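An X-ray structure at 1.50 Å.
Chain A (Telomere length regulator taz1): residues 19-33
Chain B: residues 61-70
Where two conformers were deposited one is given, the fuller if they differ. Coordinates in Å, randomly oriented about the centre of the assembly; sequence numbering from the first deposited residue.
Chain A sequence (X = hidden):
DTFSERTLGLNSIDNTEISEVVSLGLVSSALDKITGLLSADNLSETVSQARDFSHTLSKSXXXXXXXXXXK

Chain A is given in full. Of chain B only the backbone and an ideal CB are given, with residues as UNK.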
# COMPACT_ATOMS: atom_id res chain seq x y z
N SER A 19 14.70 4.06 7.16
CA SER A 19 14.09 3.44 8.33
C SER A 19 12.65 3.02 8.07
O SER A 19 12.03 3.47 7.11
CB SER A 19 14.13 4.40 9.51
OG SER A 19 13.19 5.43 9.34
N GLU A 20 12.11 2.18 8.94
CA GLU A 20 10.76 1.69 8.74
C GLU A 20 9.74 2.83 8.74
O GLU A 20 8.85 2.85 7.91
CB GLU A 20 10.38 0.67 9.80
CG GLU A 20 9.08 -0.04 9.48
CD GLU A 20 8.76 -1.17 10.45
OE1 GLU A 20 9.48 -1.32 11.45
OE2 GLU A 20 7.78 -1.91 10.21
N VAL A 21 9.89 3.78 9.66
CA VAL A 21 8.93 4.89 9.76
C VAL A 21 8.96 5.73 8.48
O VAL A 21 7.91 6.10 7.96
CB VAL A 21 9.20 5.78 11.02
CG1 VAL A 21 8.55 7.16 10.88
CG2 VAL A 21 8.70 5.09 12.27
N VAL A 22 10.14 6.02 7.97
CA VAL A 22 10.25 6.76 6.72
C VAL A 22 9.61 5.97 5.58
O VAL A 22 8.88 6.53 4.77
CB VAL A 22 11.71 7.10 6.38
CG1 VAL A 22 11.81 7.75 5.01
CG2 VAL A 22 12.30 8.01 7.46
N SER A 23 9.88 4.67 5.53
CA SER A 23 9.27 3.78 4.55
C SER A 23 7.75 3.85 4.62
O SER A 23 7.07 3.95 3.61
CB SER A 23 9.75 2.34 4.77
OG SER A 23 9.06 1.42 3.95
N LEU A 24 7.21 3.79 5.83
CA LEU A 24 5.77 3.84 6.03
C LEU A 24 5.19 5.17 5.56
O LEU A 24 4.07 5.23 5.09
CB LEU A 24 5.40 3.59 7.49
CG LEU A 24 5.64 2.15 7.95
CD1 LEU A 24 5.36 1.98 9.44
CD2 LEU A 24 4.80 1.20 7.11
N GLY A 25 5.98 6.24 5.68
CA GLY A 25 5.58 7.53 5.16
C GLY A 25 5.48 7.54 3.64
O GLY A 25 4.60 8.18 3.09
N LEU A 26 6.38 6.83 2.98
CA LEU A 26 6.38 6.76 1.52
C LEU A 26 5.21 5.91 1.02
O LEU A 26 4.58 6.25 0.03
CB LEU A 26 7.71 6.20 1.00
CG LEU A 26 8.95 7.06 1.23
CD1 LEU A 26 10.20 6.34 0.77
CD2 LEU A 26 8.82 8.38 0.52
N VAL A 27 4.92 4.81 1.72
CA VAL A 27 3.82 3.93 1.34
C VAL A 27 2.48 4.62 1.55
O VAL A 27 1.63 4.63 0.66
CB VAL A 27 3.88 2.62 2.13
CG1 VAL A 27 2.76 1.70 1.71
CG2 VAL A 27 5.21 1.95 1.89
N SER A 28 2.30 5.21 2.73
CA SER A 28 1.11 6.00 3.05
C SER A 28 0.82 7.04 1.97
O SER A 28 -0.31 7.18 1.53
CB SER A 28 1.30 6.68 4.41
OG SER A 28 0.16 7.42 4.80
N SER A 29 1.85 7.77 1.59
CA SER A 29 1.74 8.81 0.57
C SER A 29 1.28 8.22 -0.76
O SER A 29 0.42 8.78 -1.43
CB SER A 29 3.08 9.52 0.41
OG SER A 29 3.01 10.52 -0.59
N ALA A 30 1.87 7.09 -1.14
CA ALA A 30 1.52 6.40 -2.37
C ALA A 30 0.08 5.91 -2.33
O ALA A 30 -0.68 6.11 -3.28
CB ALA A 30 2.48 5.25 -2.64
N LEU A 31 -0.32 5.29 -1.22
CA LEU A 31 -1.70 4.84 -1.06
C LEU A 31 -2.72 5.98 -1.10
O LEU A 31 -3.83 5.81 -1.61
CB LEU A 31 -1.86 4.06 0.24
CG LEU A 31 -1.27 2.67 0.26
CD1 LEU A 31 -1.17 2.18 1.70
CD2 LEU A 31 -2.14 1.74 -0.55
N ASP A 32 -2.37 7.12 -0.54
CA ASP A 32 -3.27 8.28 -0.56
C ASP A 32 -3.50 8.79 -1.99
O ASP A 32 -4.58 9.29 -2.31
CB ASP A 32 -2.72 9.41 0.31
CG ASP A 32 -2.77 9.10 1.80
OD1 ASP A 32 -3.39 8.08 2.17
OD2 ASP A 32 -2.21 9.88 2.60
N LYS A 33 -2.47 8.69 -2.83
CA LYS A 33 -2.60 9.06 -4.23
C LYS A 33 -3.49 8.06 -4.98
O LYS A 33 -4.24 8.44 -5.87
CB LYS A 33 -1.22 9.16 -4.88
CG LYS A 33 -0.35 10.23 -4.23
CD LYS A 33 1.06 10.26 -4.80
CE LYS A 33 1.85 11.44 -4.25
NZ LYS A 33 3.21 11.54 -4.85
N UNK B 61 -1.28 1.93 8.31
CA UNK B 61 0.17 2.14 8.27
C UNK B 61 0.56 3.42 9.03
O UNK B 61 1.63 3.50 9.63
CB UNK B 61 0.65 2.22 6.82
N UNK B 62 -0.32 4.40 9.02
CA UNK B 62 -0.12 5.60 9.83
C UNK B 62 -0.17 5.22 11.31
O UNK B 62 0.62 5.72 12.11
CB UNK B 62 -1.17 6.66 9.51
N UNK B 63 -1.09 4.34 11.66
CA UNK B 63 -1.21 3.85 13.03
C UNK B 63 0.04 3.06 13.41
O UNK B 63 0.57 3.21 14.51
CB UNK B 63 -2.46 2.98 13.19
N UNK B 64 0.51 2.22 12.50
CA UNK B 64 1.72 1.46 12.77
C UNK B 64 2.92 2.38 12.95
O UNK B 64 3.69 2.23 13.89
CB UNK B 64 1.98 0.46 11.64
N UNK B 65 3.07 3.35 12.05
CA UNK B 65 4.14 4.36 12.15
C UNK B 65 4.13 5.07 13.49
O UNK B 65 5.18 5.32 14.09
CB UNK B 65 4.01 5.39 11.03
N UNK B 66 2.94 5.42 13.97
CA UNK B 66 2.80 6.02 15.29
C UNK B 66 3.31 5.07 16.39
O UNK B 66 4.15 5.46 17.20
CB UNK B 66 1.34 6.39 15.54
N UNK B 67 2.80 3.84 16.41
CA UNK B 67 3.23 2.85 17.40
C UNK B 67 4.72 2.62 17.38
O UNK B 67 5.33 2.44 18.43
CB UNK B 67 2.51 1.52 17.17
N UNK B 68 5.31 2.64 16.19
CA UNK B 68 6.75 2.38 16.06
C UNK B 68 7.58 3.54 16.55
O UNK B 68 8.62 3.34 17.18
CB UNK B 68 7.11 2.08 14.60
N UNK B 69 7.11 4.75 16.27
CA UNK B 69 7.86 5.94 16.64
C UNK B 69 7.83 6.13 18.16
O UNK B 69 8.75 6.71 18.73
CB UNK B 69 7.29 7.17 15.93
N UNK B 70 6.78 5.63 18.81
CA UNK B 70 6.67 5.67 20.26
C UNK B 70 7.85 4.96 20.91
O UNK B 70 8.26 5.30 22.01
CB UNK B 70 5.35 5.04 20.71

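The two helices pack antiparallel, at 165° with axes 9.5 Å apart at closest approach, so successive turns of chain B meet earlier and earlier turns of chain A.

At position 61 the CA-to-CB bond points toward chain A, and the ideal CB lies 4.3 Å from Leu A24 CD2 and 5.4 Å from Leu A31 CD1. The neighbourhood is aliphatic, so Leu, Ile or Met would suit. The residue is Leu B61: its CD1 reaches Val A27 CG1 at 3.6 Å and Leu A31 CD1 at 4.1 Å, while its CD2 lies 4.1 Å from Leu A24 CD2.

Position 62 points away, though its ideal CB is only 4.9 Å from Ser A28 OG. The carboxylate of Asp A32 lies farther along, favouring a long, flexible cation; Gln could also be accommodated. With chi1 m and chi2 to chi4 t, Lys B62 runs extended beyond CB, passing Ser A28 OG with CE at 3.1 Å and forming a rather long salt bridge from NZ to Asp A32 OD2 at 3.6 Å.

Position 63 is out of reach of this stretch of chain A; it is Ser B63, its OG bonded elsewhere in the structure.

Position 64 points toward chain A, its ideal CB 4.3 Å from Leu A24 CD1, with the carboxylate of Glu A20 beyond. An aliphatic stem with a positive end, Lys or Arg, answers both. Arg B64 lays CG 3.8 Å from Leu A24 CD1 and donates twice to Glu A20 OE2, from NH2 at 2.8 Å and NE at 3.1 Å, within a salt bridge at the guanidinium edge.

At position 65 the CA is 5.4 Å from the CA of Val A21, and the ideal CB already lies 4.0 Å from Leu A24 CD1. So close a backbone favours a small residue: Ala or Ser would suit; Gly would fit but favours a helix less. Ala B65 places its CB against that methyl and helps Leu B61, Arg B64 and position 68 form the hole that receives Leu A24.

Positions 66 and 67 meet nothing of this stretch; they are Lys B66, pointing away, and Ser B67.

Position 68 points toward chain A, its ideal CB 4.1 Å from Val A21 CG2 and 5.5 Å from Leu A24 CD1, an aliphatic setting despite Glu A20 OE1 at 5.2 Å. Leu, Ile or Met would fit. Leu B68 sets CD1 3.8 Å from Leu A24 CD1 and 3.3 Å from Glu A20 CD, packing beside the acid's side chain.

Position 69 points sideways near Val A21 CG2, where many residues, polar or apolar, would do. Ser B69 OG hydrogen-bonds back to Lys B66 O, 2.9 Å away. Position 70, out of reach of this stretch, is Gln B70.

Chain B (61-70) LKSRAKSLSQ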
# COMPACT_ATOMS: atom_id res chain seq x y z
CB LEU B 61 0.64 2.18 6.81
CG LEU B 61 0.48 0.83 6.09
CD1 LEU B 61 1.17 0.82 4.76
CD2 LEU B 61 1.03 -0.29 6.97
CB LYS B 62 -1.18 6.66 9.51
CG LYS B 62 -1.11 7.20 8.08
CD LYS B 62 -2.27 8.14 7.78
CE LYS B 62 -2.26 8.58 6.32
NZ LYS B 62 -3.40 9.47 5.96
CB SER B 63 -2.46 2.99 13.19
OG SER B 63 -2.64 2.59 14.53
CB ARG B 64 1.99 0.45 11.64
CG ARG B 64 3.32 -0.26 11.79
CD ARG B 64 3.53 -1.33 10.74
NE ARG B 64 4.82 -1.96 10.95
CZ ARG B 64 5.03 -2.93 11.83
NH1 ARG B 64 4.03 -3.40 12.57
NH2 ARG B 64 6.25 -3.43 11.97
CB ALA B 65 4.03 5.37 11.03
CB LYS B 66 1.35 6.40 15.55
CG LYS B 66 1.15 7.01 16.92
CD LYS B 66 -0.29 7.34 17.23
CE LYS B 66 -0.34 8.18 18.49
NZ LYS B 66 -1.66 8.80 18.71
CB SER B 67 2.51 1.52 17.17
OG SER B 67 1.15 1.62 17.54
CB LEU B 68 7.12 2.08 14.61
CG LEU B 68 6.70 0.70 14.11
CD1 LEU B 68 6.95 0.59 12.62
CD2 LEU B 68 7.41 -0.42 14.89
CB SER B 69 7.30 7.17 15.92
OG SER B 69 6.04 7.55 16.45
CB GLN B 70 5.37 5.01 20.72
CG GLN B 70 4.50 5.88 21.60
CD GLN B 70 3.55 6.74 20.79
OE1 GLN B 70 2.47 6.29 20.40
NE2 GLN B 70 3.94 7.99 20.53
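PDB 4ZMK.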